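TRAP dicarboxylate transporter, DctP subunit (Anaerococcus prevoti, PDB 4N91) probably captures D-glucuronate outside the cell for a TRAP transporter, and holds either the alpha or the beta anomer of this sugar acid in its pocket. Local coordinates at residues 153-158 with 233-238; 111-116 with 302-307. All coordinates share one frame; numbering follows the deposited sequence. Where two conformers were deposited one is given.

Contact 1 (153-158 with 233-238); sequences SRSFYT and SYDMHQ. With BDP (beta-D-glucopyranuronic acid), chain C.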
ATOM      1  N   SER A 153      -7.988   1.043  -4.041  1.00 15.07           N
ATOM      2  CA  SER A 153      -8.461  -0.249  -3.584  1.00 14.03           C
ATOM      3  C   SER A 153      -7.879  -1.350  -4.473  1.00 16.00           C
ATOM      4  O   SER A 153      -7.514  -1.093  -5.619  1.00 16.23           O
ATOM      5  CB  SER A 153      -9.997  -0.333  -3.616  1.00 18.23           C
ATOM      6  OG  SER A 153     -10.475  -0.278  -4.945  1.00 23.33           O
ATOM      7  N   ARG A 154      -7.776  -2.553  -3.917  1.00 13.42           N
ATOM      8  CA  ARG A 154      -7.212  -3.684  -4.625  1.00 13.15           C
ATOM      9  C   ARG A 154      -8.312  -4.616  -5.098  1.00 14.01           C
ATOM     10  O   ARG A 154      -9.210  -4.980  -4.335  1.00 15.36           O
ATOM     11  CB  ARG A 154      -6.228  -4.439  -3.734  1.00 13.43           C
ATOM     12  CG  ARG A 154      -5.084  -3.541  -3.279  1.00 14.05           C
ATOM     13  CD  ARG A 154      -4.141  -4.210  -2.384  1.00 13.82           C
ATOM     14  NE  ARG A 154      -3.290  -5.222  -3.017  1.00 15.12           N
ATOM     15  CZ  ARG A 154      -2.062  -5.002  -3.467  1.00 16.52           C
ATOM     16  NH1 ARG A 154      -1.527  -3.783  -3.421  1.00 13.79           N
ATOM     17  NH2 ARG A 154      -1.365  -6.013  -3.969  1.00 14.88           N
ATOM     18  N   SER A 155      -8.246  -4.976  -6.370  1.00 12.00           N
ATOM     19  CA  SER A 155      -9.180  -5.883  -6.998  1.00 11.84           C
ATOM     20  C   SER A 155      -8.428  -6.886  -7.866  1.00 13.40           C
ATOM     21  O   SER A 155      -7.336  -6.579  -8.335  1.00 12.70           O
ATOM     22  CB  SER A 155     -10.100  -5.100  -7.919  1.00 14.79           C
ATOM     23  OG  SER A 155     -11.037  -4.336  -7.182  1.00 14.97           O
ATOM     24  N   PHE A 156      -9.067  -8.024  -8.165  1.00 13.47           N
ATOM     25  CA  PHE A 156      -8.450  -9.075  -8.980  1.00 10.87           C
ATOM     26  C   PHE A 156      -8.380  -8.731 -10.459  1.00 13.85           C
ATOM     27  O   PHE A 156      -9.332  -8.197 -11.043  1.00 14.42           O
ATOM     28  CB  PHE A 156      -9.214 -10.388  -8.785  1.00 12.37           C
ATOM     29  CG  PHE A 156      -9.062 -10.953  -7.406  1.00 12.57           C
ATOM     30  CD1 PHE A 156      -7.847 -11.425  -6.986  1.00 13.13           C
ATOM     31  CD2 PHE A 156     -10.138 -10.992  -6.517  1.00 14.54           C
ATOM     32  CE1 PHE A 156      -7.684 -11.910  -5.696  1.00 18.34           C
ATOM     33  CE2 PHE A 156      -9.977 -11.480  -5.252  1.00 16.90           C
ATOM     34  CZ  PHE A 156      -8.756 -11.932  -4.832  1.00 16.57           C
ATOM     35  N   TYR A 157      -7.272  -9.094 -11.081  1.00 11.85           N
ATOM     36  CA  TYR A 157      -7.195  -9.086 -12.540  1.00 11.12           C
ATOM     37  C   TYR A 157      -6.493 -10.356 -12.991  1.00 11.09           C
ATOM     38  O   TYR A 157      -5.606 -10.888 -12.323  1.00 13.19           O
ATOM     39  CB  TYR A 157      -6.501  -7.840 -13.092  1.00 10.63           C
ATOM     40  CG  TYR A 157      -5.169  -7.439 -12.465  1.00 11.39           C
ATOM     41  CD1 TYR A 157      -5.128  -6.616 -11.349  1.00 12.24           C
ATOM     42  CD2 TYR A 157      -3.957  -7.861 -13.008  1.00 12.35           C
ATOM     43  CE1 TYR A 157      -3.922  -6.208 -10.798  1.00 11.87           C
ATOM     44  CE2 TYR A 157      -2.755  -7.479 -12.460  1.00 12.44           C
ATOM     45  CZ  TYR A 157      -2.740  -6.640 -11.356  1.00 12.10           C
ATOM     46  OH  TYR A 157      -1.548  -6.220 -10.806  1.00 13.20           O
ATOM     47  N   THR A 158      -6.935 -10.862 -14.136  1.00 12.84           N
ATOM     48  CA  THR A 158      -6.497 -12.136 -14.620  1.00 11.78           C
ATOM     49  C   THR A 158      -6.300 -12.103 -16.136  1.00 13.47           C
ATOM     50  O   THR A 158      -6.801 -11.224 -16.828  1.00 14.12           O
ATOM     51  CB  THR A 158      -7.564 -13.189 -14.305  1.00 15.92           C
ATOM     52  OG1 THR A 158      -8.819 -12.705 -14.793  1.00 17.49           O
ATOM     53  CG2 THR A 158      -7.689 -13.442 -12.798  1.00 17.30           C
ATOM     54  N   SER A 233     -11.602  -7.037 -12.373  0.58 14.45           N
ATOM     55  CA  SER A 233     -12.887  -7.243 -11.730  0.58 13.38           C
ATOM     56  C   SER A 233     -12.958  -6.562 -10.349  0.58 13.14           C
ATOM     57  O   SER A 233     -12.271  -6.967  -9.426  0.58 13.33           O
ATOM     58  CB  SER A 233     -13.147  -8.741 -11.591  0.58 18.53           C
ATOM     59  OG  SER A 233     -14.386  -8.993 -10.945  0.58 16.50           O
ATOM     60  N   TYR A 234     -13.811  -5.550 -10.225  1.00 16.06           N
ATOM     61  CA  TYR A 234     -13.850  -4.683  -9.065  1.00 17.99           C
ATOM     62  C   TYR A 234     -14.486  -5.314  -7.830  1.00 17.04           C
ATOM     63  O   TYR A 234     -15.555  -4.876  -7.367  1.00 19.58           O
ATOM     64  CB  TYR A 234     -14.582  -3.397  -9.423  1.00 16.78           C
ATOM     65  CG  TYR A 234     -13.770  -2.329 -10.148  1.00 14.67           C
ATOM     66  CD1 TYR A 234     -12.862  -1.541  -9.455  1.00 16.01           C
ATOM     67  CD2 TYR A 234     -13.941  -2.069 -11.495  1.00 18.33           C
ATOM     68  CE1 TYR A 234     -12.149  -0.556 -10.071  1.00 14.05           C
ATOM     69  CE2 TYR A 234     -13.205  -1.076 -12.132  1.00 16.68           C
ATOM     70  CZ  TYR A 234     -12.324  -0.311 -11.397  1.00 14.92           C
ATOM     71  OH  TYR A 234     -11.627   0.696 -11.997  1.00 20.24           O
ATOM     72  N   ASP A 235     -13.839  -6.336  -7.299  1.00 17.48           N
ATOM     73  CA  ASP A 235     -14.295  -6.916  -6.049  1.00 16.37           C
ATOM     74  C   ASP A 235     -13.878  -6.033  -4.864  1.00 19.72           C
ATOM     75  O   ASP A 235     -14.473  -6.114  -3.793  1.00 17.43           O
ATOM     76  CB  ASP A 235     -13.788  -8.335  -5.884  1.00 15.83           C
ATOM     77  CG  ASP A 235     -12.300  -8.399  -5.665  1.00 21.24           C
ATOM     78  OD1 ASP A 235     -11.578  -7.949  -6.569  1.00 18.99           O
ATOM     79  OD2 ASP A 235     -11.856  -8.903  -4.601  1.00 18.59           O
HETATM   80  N   MSE A 236     -12.849  -5.206  -5.073  1.00 14.83           N
HETATM   81  CA  MSE A 236     -12.381  -4.199  -4.100  1.00 16.10           C
HETATM   82  C   MSE A 236     -12.221  -4.755  -2.670  1.00 17.56           C
HETATM   83  O   MSE A 236     -12.771  -4.218  -1.682  1.00 17.86           O
HETATM   84  CB  MSE A 236     -13.313  -2.976  -4.139  1.00 20.38           C
HETATM   85  CG  MSE A 236     -13.282  -2.262  -5.481  1.00 15.29           C
HETATM   86 SE   MSE A 236     -14.629  -0.862  -5.643  1.00 31.55          SE
HETATM   87  CE  MSE A 236     -13.839   0.371  -4.362  1.00 38.42           C
ATOM     88  N   HIS A 237     -11.414  -5.804  -2.551  1.00 16.12           N
ATOM     89  CA  HIS A 237     -11.321  -6.546  -1.301  1.00 15.70           C
ATOM     90  C   HIS A 237     -10.566  -5.824  -0.210  1.00 15.57           C
ATOM     91  O   HIS A 237     -10.809  -6.078   0.972  1.00 17.36           O
ATOM     92  CB  HIS A 237     -10.730  -7.941  -1.496  1.00 13.58           C
ATOM     93  CG  HIS A 237      -9.521  -7.986  -2.374  1.00 13.75           C
ATOM     94  ND1 HIS A 237      -9.590  -8.388  -3.687  1.00 16.40           N
ATOM     95  CD2 HIS A 237      -8.213  -7.731  -2.130  1.00 17.49           C
ATOM     96  CE1 HIS A 237      -8.390  -8.353  -4.226  1.00 15.22           C
ATOM     97  NE2 HIS A 237      -7.534  -7.963  -3.305  1.00 14.94           N
ATOM     98  N   GLN A 238      -9.659  -4.930  -0.579  1.00 15.81           N
ATOM     99  CA  GLN A 238      -8.891  -4.184   0.418  1.00 14.79           C
ATOM    100  C   GLN A 238      -8.619  -2.766  -0.032  1.00 14.06           C
ATOM    101  O   GLN A 238      -8.578  -2.469  -1.251  1.00 15.37           O
ATOM    102  CB  GLN A 238      -7.543  -4.822   0.712  1.00 16.90           C
ATOM    103  CG  GLN A 238      -7.580  -6.178   1.359  1.00 20.94           C
ATOM    104  CD  GLN A 238      -6.230  -6.845   1.247  1.00 28.60           C
ATOM    105  OE1 GLN A 238      -5.680  -7.049   0.131  1.00 27.51           O
ATOM    106  NE2 GLN A 238      -5.659  -7.161   2.381  1.00 29.03           N
TER
HETATM  107  C1  BDP C 402       0.831  -0.922  -4.939  0.66 11.04           C
HETATM  108  C2  BDP C 402       1.378  -0.296  -3.739  0.66 10.84           C
HETATM  109  C3  BDP C 402       2.818  -0.679  -3.562  0.66 11.12           C
HETATM  110  C4  BDP C 402       2.969  -2.098  -3.459  0.66 11.11           C
HETATM  111  C5  BDP C 402       2.361  -2.741  -4.643  0.66  9.51           C
HETATM  112  C6  BDP C 402       2.350  -4.287  -4.523  0.66 11.29           C
HETATM  113  O2  BDP C 402       1.433   1.130  -4.138  0.66 10.60           O
HETATM  114  O3  BDP C 402       3.368  -0.017  -2.376  0.66 12.27           O
HETATM  115  O4  BDP C 402       4.228  -2.507  -3.290  0.66 12.65           O
HETATM  116  O5  BDP C 402       0.955  -2.337  -4.794  0.66 12.23           O
HETATM  117  O6A BDP C 402       3.467  -4.814  -4.327  0.66 12.50           O
HETATM  118  O1  BDP C 402      -0.606  -0.738  -4.885  0.66 11.71           O
HETATM  119  O6B BDP C 402       1.315  -4.912  -4.846  0.66 13.00           O

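Contact 2 (111-116 with 302-307); sequences LPYLFA and PFVDAV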
ATOM      1  N   LEU A 111      -7.106  -5.918   6.788  1.00 17.95           N
ATOM      2  CA  LEU A 111      -8.348  -6.680   6.837  1.00 19.59           C
ATOM      3  C   LEU A 111      -9.178  -6.418   5.581  1.00 22.55           C
ATOM      4  O   LEU A 111      -9.359  -5.279   5.194  1.00 17.93           O
ATOM      5  CB  LEU A 111      -9.165  -6.299   8.074  1.00 19.85           C
ATOM      6  CG  LEU A 111      -8.530  -6.655   9.422  1.00 22.45           C
ATOM      7  CD1 LEU A 111      -9.387  -6.132  10.581  1.00 25.49           C
ATOM      8  CD2 LEU A 111      -8.347  -8.158   9.514  1.00 27.05           C
ATOM      9  N   PRO A 112      -9.701  -7.473   4.950  1.00 19.79           N
ATOM     10  CA  PRO A 112     -10.580  -7.294   3.796  1.00 21.43           C
ATOM     11  C   PRO A 112     -11.922  -6.680   4.176  1.00 17.58           C
ATOM     12  O   PRO A 112     -12.453  -6.947   5.273  1.00 19.44           O
ATOM     13  CB  PRO A 112     -10.801  -8.723   3.289  1.00 23.63           C
ATOM     14  CG  PRO A 112      -9.785  -9.559   3.979  1.00 29.29           C
ATOM     15  CD  PRO A 112      -9.475  -8.892   5.260  1.00 23.05           C
ATOM     16  N   TYR A 113     -12.436  -5.848   3.275  1.00 16.54           N
ATOM     17  CA  TYR A 113     -13.745  -5.237   3.423  1.00 20.55           C
ATOM     18  C   TYR A 113     -13.883  -4.563   4.773  1.00 22.22           C
ATOM     19  O   TYR A 113     -14.897  -4.695   5.461  1.00 21.50           O
ATOM     20  CB  TYR A 113     -14.828  -6.282   3.185  1.00 20.92           C
ATOM     21  CG  TYR A 113     -14.754  -6.815   1.785  1.00 18.45           C
ATOM     22  CD1 TYR A 113     -15.075  -6.007   0.706  1.00 20.70           C
ATOM     23  CD2 TYR A 113     -14.319  -8.103   1.524  1.00 15.80           C
ATOM     24  CE1 TYR A 113     -14.992  -6.478  -0.587  1.00 19.56           C
ATOM     25  CE2 TYR A 113     -14.235  -8.583   0.244  1.00 18.16           C
ATOM     26  CZ  TYR A 113     -14.561  -7.764  -0.814  1.00 18.96           C
ATOM     27  OH  TYR A 113     -14.456  -8.234  -2.111  1.00 19.73           O
ATOM     28  N   LEU A 114     -12.848  -3.815   5.120  1.00 18.89           N
ATOM     29  CA  LEU A 114     -12.779  -3.144   6.401  1.00 23.20           C
ATOM     30  C   LEU A 114     -13.451  -1.793   6.314  1.00 23.85           C
ATOM     31  O   LEU A 114     -14.216  -1.418   7.207  1.00 23.88           O
ATOM     32  CB  LEU A 114     -11.319  -2.985   6.828  1.00 19.68           C
ATOM     33  CG  LEU A 114     -11.085  -2.143   8.069  1.00 19.78           C
ATOM     34  CD1 LEU A 114     -11.725  -2.828   9.273  1.00 23.36           C
ATOM     35  CD2 LEU A 114      -9.591  -1.936   8.263  1.00 22.27           C
ATOM     36  N   PHE A 115     -13.194  -1.056   5.237  1.00 20.54           N
ATOM     37  CA  PHE A 115     -13.734   0.299   5.132  1.00 21.49           C
ATOM     38  C   PHE A 115     -14.984   0.387   4.268  1.00 21.96           C
ATOM     39  O   PHE A 115     -15.066  -0.220   3.193  1.00 23.66           O
ATOM     40  CB  PHE A 115     -12.673   1.231   4.566  1.00 21.90           C
ATOM     41  CG  PHE A 115     -11.410   1.260   5.375  1.00 20.82           C
ATOM     42  CD1 PHE A 115     -11.404   1.846   6.634  1.00 25.88           C
ATOM     43  CD2 PHE A 115     -10.248   0.728   4.876  1.00 21.93           C
ATOM     44  CE1 PHE A 115     -10.240   1.877   7.384  1.00 24.24           C
ATOM     45  CE2 PHE A 115      -9.080   0.760   5.611  1.00 24.80           C
ATOM     46  CZ  PHE A 115      -9.084   1.339   6.878  1.00 24.89           C
ATOM     47  N   ALA A 116     -15.961   1.153   4.729  1.00 23.12           N
ATOM     48  CA  ALA A 116     -17.232   1.224   4.013  1.00 27.97           C
ATOM     49  C   ALA A 116     -17.103   2.046   2.740  1.00 30.86           C
ATOM     50  O   ALA A 116     -17.858   1.838   1.785  1.00 29.64           O
ATOM     51  CB  ALA A 116     -18.308   1.811   4.912  1.00 26.03           C
ATOM     52  N   PRO A 302     -20.538 -12.199  -2.344  1.00 21.29           N
ATOM     53  CA  PRO A 302     -19.912 -13.515  -2.191  1.00 20.72           C
ATOM     54  C   PRO A 302     -18.431 -13.442  -1.779  1.00 22.37           C
ATOM     55  O   PRO A 302     -17.947 -14.335  -1.073  1.00 21.74           O
ATOM     56  CB  PRO A 302     -20.082 -14.142  -3.569  1.00 26.14           C
ATOM     57  CG  PRO A 302     -21.304 -13.504  -4.104  1.00 28.41           C
ATOM     58  CD  PRO A 302     -21.236 -12.076  -3.631  1.00 24.47           C
ATOM     59  N   PHE A 303     -17.727 -12.391  -2.188  1.00 20.73           N
ATOM     60  CA  PHE A 303     -16.332 -12.218  -1.775  1.00 18.01           C
ATOM     61  C   PHE A 303     -16.299 -11.896  -0.278  1.00 18.86           C
ATOM     62  O   PHE A 303     -15.542 -12.489   0.480  1.00 19.09           O
ATOM     63  CB  PHE A 303     -15.636 -11.123  -2.578  1.00 19.63           C
ATOM     64  CG  PHE A 303     -15.463 -11.453  -4.041  1.00 19.53           C
ATOM     65  CD1 PHE A 303     -14.302 -12.063  -4.500  1.00 20.00           C
ATOM     66  CD2 PHE A 303     -16.450 -11.149  -4.953  1.00 19.67           C
ATOM     67  CE1 PHE A 303     -14.132 -12.375  -5.827  1.00 18.62           C
ATOM     68  CE2 PHE A 303     -16.289 -11.451  -6.309  1.00 21.51           C
ATOM     69  CZ  PHE A 303     -15.120 -12.060  -6.746  1.00 21.58           C
ATOM     70  N   VAL A 304     -17.157 -10.974   0.145  1.00 18.90           N
ATOM     71  CA  VAL A 304     -17.228 -10.566   1.550  1.00 18.26           C
ATOM     72  C   VAL A 304     -17.459 -11.790   2.415  1.00 22.20           C
ATOM     73  O   VAL A 304     -16.760 -12.013   3.389  1.00 21.42           O
ATOM     74  CB  VAL A 304     -18.358  -9.550   1.769  1.00 20.94           C
ATOM     75  CG1 VAL A 304     -18.531  -9.243   3.248  1.00 26.52           C
ATOM     76  CG2 VAL A 304     -18.079  -8.263   0.982  1.00 20.03           C
ATOM     77  N   ASP A 305     -18.433 -12.609   2.037  1.00 21.46           N
ATOM     78  CA  ASP A 305     -18.803 -13.760   2.851  1.00 24.10           C
ATOM     79  C   ASP A 305     -17.684 -14.809   2.883  1.00 22.04           C
ATOM     80  O   ASP A 305     -17.428 -15.424   3.933  1.00 23.31           O
ATOM     81  CB  ASP A 305     -20.107 -14.374   2.322  1.00 27.25           C
ATOM     82  CG  ASP A 305     -21.324 -13.471   2.559  1.00 32.72           C
ATOM     83  OD1 ASP A 305     -21.241 -12.531   3.373  1.00 34.24           O
ATOM     84  OD2 ASP A 305     -22.367 -13.702   1.927  1.00 35.14           O
ATOM     85  N   ALA A 306     -16.986 -14.991   1.761  1.00 21.83           N
ATOM     86  CA  ALA A 306     -15.913 -15.980   1.683  1.00 21.23           C
ATOM     87  C   ALA A 306     -14.752 -15.625   2.598  1.00 22.44           C
ATOM     88  O   ALA A 306     -14.113 -16.511   3.162  1.00 23.71           O
ATOM     89  CB  ALA A 306     -15.396 -16.121   0.260  1.00 20.33           C
ATOM     90  N   VAL A 307     -14.429 -14.338   2.698  1.00 20.90           N
ATOM     91  CA  VAL A 307     -13.258 -13.931   3.472  1.00 20.89           C
ATOM     92  C   VAL A 307     -13.565 -13.418   4.879  1.00 22.37           C
ATOM     93  O   VAL A 307     -12.631 -13.103   5.633  1.00 22.31           O
ATOM     94  CB  VAL A 307     -12.385 -12.899   2.719  1.00 21.03           C
ATOM     95  CG1 VAL A 307     -12.015 -13.433   1.344  1.00 22.28           C
ATOM     96  CG2 VAL A 307     -13.095 -11.536   2.602  1.00 23.08           C
TER

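Contact 1 (153-158 with 233-238)
Asp235 CG stands between its own backbone N and carbonyl carbon (chi1 69°), and Phe156 CG lies anti to its carbonyl carbon (chi1 -68°). From there the carboxylate of Asp235 crosses the phenyl ring of Phe156 obliquely, OD2 near CD2 and CE2, with the two planes close to parallel. The strands are antiparallel neighbours in a mixed sheet of the periplasmic solute-binding fold. Their pairing is irregular. Tyr234 is the centre of an inverse gamma turn, and side chains take over part of the bonding. Asp235 OD1 accepts the bond from Phe156 N at 3.0 Å. Ser155 OG likewise receives Met236 N at 2.9 Å. Backbone bonds flank this region: Ser233 N bonds to Phe156 O, and Arg154 N meets Gln238 O at 2.8 Å. The other carboxylate oxygen, Asp235 OD2, takes a very short hydrogen bond from His237 ND1.

The imidazole meets two partners across the contact. His237 CE1 lies over the centre of the Phe156 ring, 3.6 Å above its plane. Arg154 O is over the centre of the imidazole, 3.4 Å above that plane. The two rings meet obliquely, their planes at 41°. His237 NE2 bonds to Glu214. Met236, present as selenomethionine, packs its CE against Ser153 OG at the more exposed side.

Glu214 also forms a salt bridge with Arg154 NE. This second partner helps to position the guanidinium in the ligand pocket. There Arg154 NH1 donates to the ring oxygen O5 of beta-D-glucuronate at 3.2 Å, and Arg154 NH2 donates to carboxylate oxygen O6B at 3.0 Å.

Contact 2 (111-116 with 302-307)
Tyr113 and Val304 meet in a CH-pi contact. Val304 CG2 sits over the centre of the tyrosine ring, 3.6 Å from the centroid and only 6° off the ring normal. A second methyl, Val307 CG2, approaches the edge of the same ring and lies 3.8 Å from Tyr113 CD2. It also touches Pro112 CB at 3.7 Å, so this one methyl packs against both Pro112 and Tyr113. At the far end of the ring, Tyr113 OH rests 3.2 Å from Phe303 CB. The contact is apolar, with no hydrogen bond between the loop 111-116 and the helical residues 302-307.

The hydroxyl of Tyr113 is held from outside by a probable hydrogen bond to Asp235 O. An alanine here would probably leave Asp235 O without its hydroxyl partner and open a gap beneath Val304 CG2.

The next shell adds further packing on both sides. Phe303 turns its ring away toward Val163 and Pro166. Pro112 and Val307 both touch Met185 of helix 180-188. This is plain structural packing, joining the loop before helix 118-125 to helix 301-317. Further contacts extend it: Leu111 packs on Thr311 and Val314 of helix 301-317, and Leu114 on Tyr325 and Ile328 of helix 322-334.

In the fold
The four segments come along the chain as 111-116, 153-158, 233-238 and 302-307, so both segments of contact 1 fall between those of contact 2. Their centres are 11 Å apart. Strand 231-238 joins them directly. Besides the tyrosine hydroxyl, the backbone takes part: Tyr113 N is 2.8 Å from His237 O, a probable hydrogen bond. Contact 1 is the inner pair of the four-stranded mixed sheet, between strands 212-215 and 294-296, and reaches glucuronate through Arg154. Contact 2 lies farther out, between a loop and helix 301-317, with the Tyr113 side chain about 9 Å from that of Arg154. These chain-distant parts probably form part of the packing behind the Arg154 side of the pocket.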